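Local coordinates for gentamicin resistance protein (Enterococcus gallinarum, PDB 6CTZ) that phosphorylates aminoglycoside antibiotics such as kanamycin at the 2'' position, probably with GTP as phosphate donor, and so confers resistance to them, at residues Gly64-Asn69 / Met120-Ala125; Ala113-Glu118 / Arg205-Thr210. The protein carries 2 engineered substitutions. One frame throughout, in Å; residues are numbered along the deposited sequence. Where two conformers were deposited one is given.

Interaction 1: residues Gly64-Asn69 / Met120-Ala125; sequences GCVKVN and MNELSA
Glu122, near the C-terminal end of helix 106-125, reaches across to Val66 and Lys67 in a polar surface contact between that helix and the loop leading from helix 46-62 to strand 73-78. This is consistent with the αC-β4 loop resting on αE in protein kinases: packing between lobes, with the Val66 side chain about 14 Å from the bound GDP. The glutamate chain is extended beyond CG (chi2 158°), which takes CD out to the loop backbone. There Glu122 OE2 lies 3.2 Å from Val66 CA and takes a weak, long hydrogen bond from Lys67 N, 3.4 Å away and bent to 145°. A water bridges the same two atoms, accepting from Lys67 N at 2.9 Å and donating to Glu122 OE2 at 2.8 Å; the one N-H is thus divided between water and carboxylate, and the shorter water route is the stronger. Glu122 OE1 rests against the aliphatic part of Lys67, 3.4 Å from CG, the side chains crossing at about a right angle. Glu122 CG and CD both lie 3.5 Å from Cys65 O. Lys67 NZ stays 4.7 Å from Glu122 OE1, so no salt bridge forms; the opposite charges may still attract, but the anchorage rests on one carboxylate oxygen and a water shared with a loop amide.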
loop_
_atom_site.group_PDB
_atom_site.type_symbol
_atom_site.label_atom_id
_atom_site.label_comp_id
_atom_site.label_asym_id
_atom_site.label_seq_id
_atom_site.Cartn_x
_atom_site.Cartn_y
_atom_site.Cartn_z
ATOM N N GLY A 64 -15.718 -8.892 -8.124
ATOM C CA GLY A 64 -16.050 -10.261 -8.463
ATOM C C GLY A 64 -14.874 -11.186 -8.677
ATOM O O GLY A 64 -15.071 -12.380 -8.935
ATOM N N CYS A 65 -13.649 -10.670 -8.574
ATOM C CA CYS A 65 -12.442 -11.438 -8.835
ATOM C C CYS A 65 -11.655 -11.772 -7.581
ATOM O O CYS A 65 -10.707 -12.560 -7.660
ATOM C CB CYS A 65 -11.524 -10.662 -9.792
ATOM S SG CYS A 65 -12.321 -10.221 -11.342
ATOM N N VAL A 66 -11.994 -11.181 -6.440
ATOM C CA VAL A 66 -11.264 -11.414 -5.201
ATOM C C VAL A 66 -12.214 -12.016 -4.172
ATOM O O VAL A 66 -13.434 -11.859 -4.248
ATOM C CB VAL A 66 -10.573 -10.142 -4.655
ATOM C CG1 VAL A 66 -9.528 -9.638 -5.635
ATOM C CG2 VAL A 66 -11.595 -9.062 -4.372
ATOM N N LYS A 67 -11.637 -12.736 -3.211
ATOM C CA LYS A 67 -12.388 -13.418 -2.162
ATOM C C LYS A 67 -12.274 -12.715 -0.815
ATOM O O LYS A 67 -12.436 -13.347 0.236
ATOM C CB LYS A 67 -11.918 -14.863 -2.024
ATOM C CG LYS A 67 -12.147 -15.692 -3.269
ATOM C CD LYS A 67 -11.782 -17.139 -3.023
ATOM C CE LYS A 67 -11.808 -17.953 -4.306
ATOM N NZ LYS A 67 -13.134 -17.922 -4.970
ATOM N N VAL A 68 -11.914 -11.450 -0.823
ATOM C CA VAL A 68 -12.031 -10.589 0.336
ATOM C C VAL A 68 -12.951 -9.450 -0.060
ATOM O O VAL A 68 -13.181 -9.179 -1.242
ATOM C CB VAL A 68 -10.671 -10.034 0.813
ATOM C CG1 VAL A 68 -9.775 -11.155 1.317
ATOM C CG2 VAL A 68 -9.997 -9.232 -0.298
ATOM N N ASN A 69 -13.475 -8.774 0.948
ATOM C CA ASN A 69 -14.249 -7.575 0.708
ATOM C C ASN A 69 -13.323 -6.405 0.407
ATOM O O ASN A 69 -12.235 -6.286 0.983
ATOM C CB ASN A 69 -15.128 -7.306 1.922
ATOM C CG ASN A 69 -16.181 -8.404 2.106
ATOM O OD1 ASN A 69 -16.035 -9.507 1.576
ATOM N ND2 ASN A 69 -17.244 -8.100 2.819
ATOM N N MET A 120 -3.111 -12.180 -3.730
ATOM C CA MET A 120 -2.063 -11.763 -4.654
ATOM C C MET A 120 -2.161 -12.534 -5.960
ATOM O O MET A 120 -1.968 -11.967 -7.043
ATOM C CB MET A 120 -0.697 -11.943 -3.991
ATOM C CG MET A 120 -0.508 -11.045 -2.779
ATOM S SD MET A 120 0.961 -11.384 -1.777
ATOM C CE MET A 120 2.185 -10.355 -2.563
ATOM N N ASN A 121 -2.409 -13.807 -5.839
ATOM C CA ASN A 121 -2.706 -14.582 -7.016
ATOM C C ASN A 121 -3.896 -14.092 -8.002
ATOM O O ASN A 121 -3.867 -13.993 -9.236
ATOM C CB ASN A 121 -2.919 -16.058 -6.698
ATOM C CG ASN A 121 -1.640 -16.799 -6.431
ATOM O OD1 ASN A 121 -0.549 -16.325 -6.605
ATOM N ND2 ASN A 121 -1.808 -18.003 -6.018
ATOM N N GLU A 122 -4.928 -13.665 -7.262
ATOM C CA GLU A 122 -6.064 -13.112 -7.987
ATOM C C GLU A 122 -5.696 -11.809 -8.682
ATOM O O GLU A 122 -6.074 -11.595 -9.841
ATOM C CB GLU A 122 -7.245 -12.933 -7.040
ATOM C CG GLU A 122 -7.832 -14.267 -6.584
ATOM C CD GLU A 122 -8.631 -14.190 -5.292
ATOM O OE1 GLU A 122 -9.251 -15.207 -4.923
ATOM O OE2 GLU A 122 -8.621 -13.133 -4.636
ATOM N N LEU A 123 -4.937 -10.935 -8.013
ATOM C CA LEU A 123 -4.483 -9.717 -8.680
ATOM C C LEU A 123 -3.617 -10.061 -9.883
ATOM O O LEU A 123 -3.762 -9.465 -10.959
ATOM C CB LEU A 123 -3.707 -8.817 -7.713
ATOM C CG LEU A 123 -4.512 -8.210 -6.559
ATOM C CD1 LEU A 123 -3.661 -7.173 -5.828
ATOM C CD2 LEU A 123 -5.805 -7.589 -7.055
ATOM N N SER A 124 -2.732 -11.044 -9.728
ATOM C CA SER A 124 -1.843 -11.426 -10.818
ATOM C C SER A 124 -2.576 -12.091 -11.971
ATOM O O SER A 124 -2.020 -12.168 -13.069
ATOM C CB SER A 124 -0.746 -12.358 -10.316
ATOM O OG SER A 124 0.233 -11.634 -9.591
ATOM N N ALA A 125 -3.797 -12.572 -11.752
ATOM C CA ALA A 125 -4.614 -13.139 -12.812
ATOM C C ALA A 125 -5.539 -12.117 -13.464
ATOM O O ALA A 125 -6.157 -12.426 -14.487
ATOM C CB ALA A 125 -5.447 -14.300 -12.260
HETATM O O HOH W 1 -8.966 -12.503 -1.981
#

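Interaction 2: residues Ala113-Glu118 / Arg205-Thr210; sequences ALQLAE and RQTPLT
Gln115 faces Leu209 where the loop 205-208 runs into strand 209-212, and their CA atoms, 6.7 Å apart, are the nearest CA pair between 113-118 and 205-210. The CB of each is directed from its CA toward the other segment. The Gln115 amide grips both main-chain polar groups of Leu209: Leu209 N donates to Gln115 OE1 at 2.8 Å, nearly straight at 165° with the donor 30° from the plane of the Gln115 carbonyl, while Gln115 NE2 donates to Leu209 O at 2.9 Å, in the plane of the Leu209 carbonyl, on a lone pair. The two bonds together fix which way round the amide is turned. Pro208 CD closes on Gln115 OE1 at 3.1 Å, and Thr207 CG2 on Gln115 NE2 at 3.2 Å. At the next helix residue, Leu116 CD2 meets Leu209 CD2 at 3.9 Å, the leucines crossing at about a right angle. Strand 209-212 leads into Asp214 and pairs with strand 198-200, which follows His197; both residues bind magnesium, so Gln115 joins the helix to the hairpin that carries the metal site. Phe198 of strand 198-200 touches both leucines, and Phe238 packs on Leu116, so helix 106-125 lies between helix 236-246 and the edge strand of the small three-stranded sheet.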
loop_
_atom_site.group_PDB
_atom_site.type_symbol
_atom_site.label_atom_id
_atom_site.label_comp_id
_atom_site.label_asym_id
_atom_site.label_seq_id
_atom_site.Cartn_x
_atom_site.Cartn_y
_atom_site.Cartn_z
ATOM N N ALA A 113 -1.669 -16.103 5.871
ATOM C CA ALA A 113 -0.703 -16.231 4.780
ATOM C C ALA A 113 -1.338 -16.873 3.554
ATOM O O ALA A 113 -1.115 -16.426 2.421
ATOM C CB ALA A 113 0.509 -17.050 5.233
ATOM N N LEU A 114 -2.159 -17.902 3.768
ATOM C CA LEU A 114 -2.836 -18.556 2.656
ATOM C C LEU A 114 -3.788 -17.592 1.960
ATOM O O LEU A 114 -3.835 -17.530 0.723
ATOM C CB LEU A 114 -3.595 -19.764 3.190
ATOM C CG LEU A 114 -4.410 -20.555 2.172
ATOM C CD1 LEU A 114 -3.547 -21.036 1.005
ATOM C CD2 LEU A 114 -5.111 -21.718 2.873
ATOM N N GLN A 115 -4.562 -16.830 2.733
ATOM C CA GLN A 115 -5.516 -15.908 2.128
ATOM C C GLN A 115 -4.818 -14.772 1.397
ATOM O O GLN A 115 -5.287 -14.334 0.341
ATOM C CB GLN A 115 -6.460 -15.349 3.178
ATOM C CG GLN A 115 -7.462 -16.345 3.696
ATOM C CD GLN A 115 -8.427 -15.672 4.633
ATOM O OE1 GLN A 115 -8.183 -15.597 5.832
ATOM N NE2 GLN A 115 -9.508 -15.126 4.083
ATOM N N LEU A 116 -3.706 -14.270 1.936
ATOM C CA LEU A 116 -2.963 -13.228 1.235
ATOM C C LEU A 116 -2.334 -13.764 -0.043
ATOM O O LEU A 116 -2.338 -13.080 -1.076
ATOM C CB LEU A 116 -1.908 -12.626 2.159
ATOM C CG LEU A 116 -2.446 -11.639 3.184
ATOM C CD1 LEU A 116 -1.360 -11.276 4.165
ATOM C CD2 LEU A 116 -2.963 -10.383 2.485
ATOM N N ALA A 117 -1.805 -14.985 -0.001
ATOM C CA ALA A 117 -1.285 -15.599 -1.220
ATOM C C ALA A 117 -2.368 -15.689 -2.285
ATOM O O ALA A 117 -2.130 -15.375 -3.461
ATOM C CB ALA A 117 -0.734 -16.991 -0.913
ATOM N N GLU A 118 -3.574 -16.093 -1.884
ATOM C CA GLU A 118 -4.679 -16.203 -2.831
ATOM C C GLU A 118 -5.067 -14.843 -3.393
ATOM O O GLU A 118 -5.325 -14.712 -4.595
ATOM C CB GLU A 118 -5.872 -16.871 -2.145
ATOM C CG GLU A 118 -7.131 -16.962 -2.987
ATOM C CD GLU A 118 -8.267 -17.643 -2.245
ATOM O OE1 GLU A 118 -8.671 -17.138 -1.173
ATOM O OE2 GLU A 118 -8.742 -18.694 -2.720
ATOM N N ARG A 205 -11.688 -18.883 12.596
ATOM C CA ARG A 205 -10.411 -19.593 12.633
ATOM C C ARG A 205 -9.852 -19.805 11.232
ATOM O O ARG A 205 -8.672 -19.543 10.969
ATOM C CB ARG A 205 -10.584 -20.945 13.330
ATOM C CG ARG A 205 -10.875 -20.877 14.823
ATOM C CD ARG A 205 -9.669 -20.369 15.602
ATOM N NE ARG A 205 -9.870 -19.007 16.085
ATOM C CZ ARG A 205 -10.523 -18.705 17.206
ATOM N NH1 ARG A 205 -10.666 -17.438 17.578
ATOM N NH2 ARG A 205 -11.042 -19.671 17.951
ATOM N N GLN A 206 -10.682 -20.290 10.320
ATOM C CA GLN A 206 -10.163 -20.723 9.031
ATOM C C GLN A 206 -10.089 -19.609 7.999
ATOM O O GLN A 206 -9.322 -19.732 7.039
ATOM C CB GLN A 206 -10.967 -21.912 8.496
ATOM C CG GLN A 206 -10.889 -23.139 9.397
ATOM C CD GLN A 206 -9.458 -23.489 9.778
ATOM O OE1 GLN A 206 -9.031 -23.259 10.909
ATOM N NE2 GLN A 206 -8.712 -24.046 8.830
ATOM N N THR A 207 -10.831 -18.517 8.189
ATOM C CA THR A 207 -10.890 -17.429 7.209
ATOM C C THR A 207 -10.798 -16.077 7.921
ATOM O O THR A 207 -11.716 -15.261 7.875
ATOM C CB THR A 207 -12.166 -17.564 6.377
ATOM O OG1 THR A 207 -12.335 -18.945 6.024
ATOM C CG2 THR A 207 -12.073 -16.751 5.106
ATOM N N PRO A 208 -9.669 -15.806 8.578
ATOM C CA PRO A 208 -9.563 -14.564 9.366
ATOM C C PRO A 208 -9.446 -13.281 8.547
ATOM O O PRO A 208 -9.783 -12.215 9.071
ATOM C CB PRO A 208 -8.293 -14.794 10.188
ATOM C CG PRO A 208 -7.481 -15.737 9.318
ATOM C CD PRO A 208 -8.484 -16.666 8.739
ATOM N N LEU A 209 -8.946 -13.320 7.313
ATOM C CA LEU A 209 -8.866 -12.106 6.509
ATOM C C LEU A 209 -10.230 -11.859 5.879
ATOM O O LEU A 209 -10.761 -12.731 5.187
ATOM C CB LEU A 209 -7.808 -12.271 5.423
ATOM C CG LEU A 209 -7.550 -11.003 4.605
ATOM C CD1 LEU A 209 -6.925 -9.896 5.455
ATOM C CD2 LEU A 209 -6.669 -11.323 3.400
ATOM N N THR A 210 -10.805 -10.684 6.123
ATOM C CA THR A 210 -12.114 -10.372 5.578
ATOM C C THR A 210 -12.101 -9.244 4.564
ATOM O O THR A 210 -13.021 -9.180 3.746
ATOM C CB THR A 210 -13.129 -10.048 6.688
ATOM O OG1 THR A 210 -12.651 -8.954 7.475
ATOM C CG2 THR A 210 -13.360 -11.261 7.581
#

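How the interactions relate
From the N terminus the chain passes through the loop 64-69, then runs along helix 106-125, meeting first 113-118 and then 120-125, before arriving at 205-210. Interaction 1 closes a 50-residue loop with strands 73-78, 83-89 and 94-95, helix 98-101 and much of helix 106-125; interaction 2 closes a longer, mainly helical one. The two cross, since 113-118 lies between the segments of interaction 1 while its partner 205-210 lies beyond them. Their centres are 12 Å apart. The loop and the strand also meet directly: Asn69 N probably hydrogen-bonds to Thr210 O at 2.9 Å, and Val68 CG1 packs 3.7 Å from Leu209 CD2. Helix, loop 64-69 and edge strand are thus tied together pairwise.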